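Local coordinates for protein exonuclease mut-7 homolog (Aedes aegypti, PDB 7JW2) that probably trims the 3' ends of Argonaute-bound microRNAs as a magnesium-dependent 3'-5' exoribonuclease, represented here by its exonuclease domain, at residues Ser101-Gln104 against Ser109-Val112. Numbering follows the deposited sequence.
Sequences SMFQ and SFNV
Helix 96-106 and the loop that doubles back from it meet through an aromatic pair, Phe103 with Phe110, bordered by a hydrogen bond from the Gln104 amide to the loop backbone. The two phenyl side chains lie side by side and point the same way. CD2 of Phe110 sits over one face of the Phe103 ring, near the rim, 3.8 Å from Phe103 CD2, while Phe103 CE2 reaches the edge of the Phe110 ring. With planes 58° apart and centroids 5.3 Å apart, the rings are oblique, and contact between them is confined to the CG-CD2-CE2 side of Phe103 and the CD2-CE2 side of Phe110. Phe110 turns its CG anti to the backbone N (chi1 -176°), which sends the ring alongside Phe103 although its CB does not head for the helix. CG2 of Val112 lies 3.6 Å above the plane of the Phe110 ring.

This is a helix flank of the RNase H-like fold of DEDD-type 3'-5' exonucleases, where helix 96-106 follows strand 90-93 and the loop leads on to strand 122-124. Phe103 reaches Ser38, Val50 and Ile53 of the sheet; Phe110 meets Trp76 and, edge-to-face, Phe84 of helix 73-84, so the buried pair bridges sheet and neighbouring helix.

At the polar margin, Gln104 bends at chi2, bringing its amide to the loop. Its NE2 donates to Val112 O at 3.1 Å; the N-H...O angle of 136° makes this bond distinctly bent, although the acceptor lies almost in the amide plane. Consecutive inverse gamma turns centred on Phe110 and Asn111 shape the loop, with Val112 N bonding weakly to Phe110 O at 3.2 Å. The carbonyl O of Asn111, at the centre of the second turn, accepts a hydrogen bond from the Asn85 side chain, just past the end of helix 73-84.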
loop_
_atom_site.group_PDB
_atom_site.type_symbol
_atom_site.label_atom_id
_atom_site.label_comp_id
_atom_site.label_asym_id
_atom_site.label_seq_id
_atom_site.Cartn_x
_atom_site.Cartn_y
_atom_site.Cartn_z
ATOM N N SER A 101 5.633 8.608 -22.478
ATOM C CA SER A 101 6.282 7.798 -23.505
ATOM C C SER A 101 7.646 7.311 -23.039
ATOM O O SER A 101 8.021 6.154 -23.273
ATOM C CB SER A 101 6.409 8.594 -24.801
ATOM O OG SER A 101 5.151 9.127 -25.167
ATOM N N MET A 102 8.393 8.174 -22.350
ATOM C CA MET A 102 9.712 7.785 -21.872
ATOM C C MET A 102 9.631 6.747 -20.754
ATOM O O MET A 102 10.515 5.891 -20.652
ATOM C CB MET A 102 10.473 9.021 -21.407
ATOM C CG MET A 102 11.975 8.834 -21.350
ATOM S SD MET A 102 12.847 10.406 -21.120
ATOM C CE MET A 102 12.532 11.181 -22.700
ATOM N N PHE A 103 8.594 6.807 -19.904
ATOM C CA PHE A 103 8.400 5.763 -18.895
ATOM C C PHE A 103 8.289 4.386 -19.534
ATOM O O PHE A 103 8.713 3.386 -18.944
ATOM C CB PHE A 103 7.133 5.999 -18.062
ATOM C CG PHE A 103 7.197 7.170 -17.114
ATOM C CD1 PHE A 103 8.385 7.562 -16.520
ATOM C CD2 PHE A 103 6.039 7.859 -16.794
ATOM C CE1 PHE A 103 8.409 8.648 -15.641
ATOM C CE2 PHE A 103 6.055 8.934 -15.919
ATOM C CZ PHE A 103 7.247 9.340 -15.354
ATOM N N GLN A 104 7.665 4.294 -20.717
ATOM C CA GLN A 104 7.434 2.969 -21.288
ATOM C C GLN A 104 8.745 2.248 -21.550
ATOM O O GLN A 104 8.787 1.013 -21.546
ATOM C CB GLN A 104 6.604 3.059 -22.571
ATOM C CG GLN A 104 5.356 3.950 -22.488
ATOM C CD GLN A 104 4.247 3.430 -21.566
ATOM O OE1 GLN A 104 4.370 2.381 -20.924
ATOM N NE2 GLN A 104 3.143 4.172 -21.509
ATOM N N SER A 109 7.092 -1.422 -16.418
ATOM C CA SER A 109 5.957 -1.898 -15.625
ATOM C C SER A 109 5.033 -0.771 -15.178
ATOM O O SER A 109 3.887 -1.041 -14.821
ATOM C CB SER A 109 6.456 -2.655 -14.397
ATOM O OG SER A 109 7.213 -3.782 -14.782
ATOM N N PHE A 110 5.510 0.481 -15.186
ATOM C CA PHE A 110 4.692 1.646 -14.845
ATOM C C PHE A 110 3.986 2.068 -16.124
ATOM O O PHE A 110 4.343 3.047 -16.787
ATOM C CB PHE A 110 5.555 2.761 -14.260
ATOM C CG PHE A 110 4.771 3.956 -13.785
ATOM C CD1 PHE A 110 3.614 3.798 -13.042
ATOM C CD2 PHE A 110 5.181 5.247 -14.108
ATOM C CE1 PHE A 110 2.882 4.900 -12.616
ATOM C CE2 PHE A 110 4.452 6.350 -13.673
ATOM C CZ PHE A 110 3.303 6.171 -12.929
ATOM N N ASN A 111 2.959 1.295 -16.467
ATOM C CA ASN A 111 2.350 1.319 -17.792
ATOM C C ASN A 111 1.137 2.245 -17.763
ATOM O O ASN A 111 0.001 1.814 -17.604
ATOM C CB ASN A 111 1.986 -0.109 -18.197
ATOM C CG ASN A 111 1.297 -0.189 -19.532
ATOM O OD1 ASN A 111 1.767 0.369 -20.515
ATOM N ND2 ASN A 111 0.181 -0.905 -19.578
ATOM N N VAL A 112 1.397 3.543 -17.923
ATOM C CA VAL A 112 0.334 4.550 -17.886
ATOM C C VAL A 112 -0.319 4.659 -19.257
ATOM O O VAL A 112 0.373 4.797 -20.276
ATOM C CB VAL A 112 0.883 5.914 -17.436
ATOM C CG1 VAL A 112 -0.232 6.954 -17.476
ATOM C CG2 VAL A 112 1.488 5.824 -16.038
#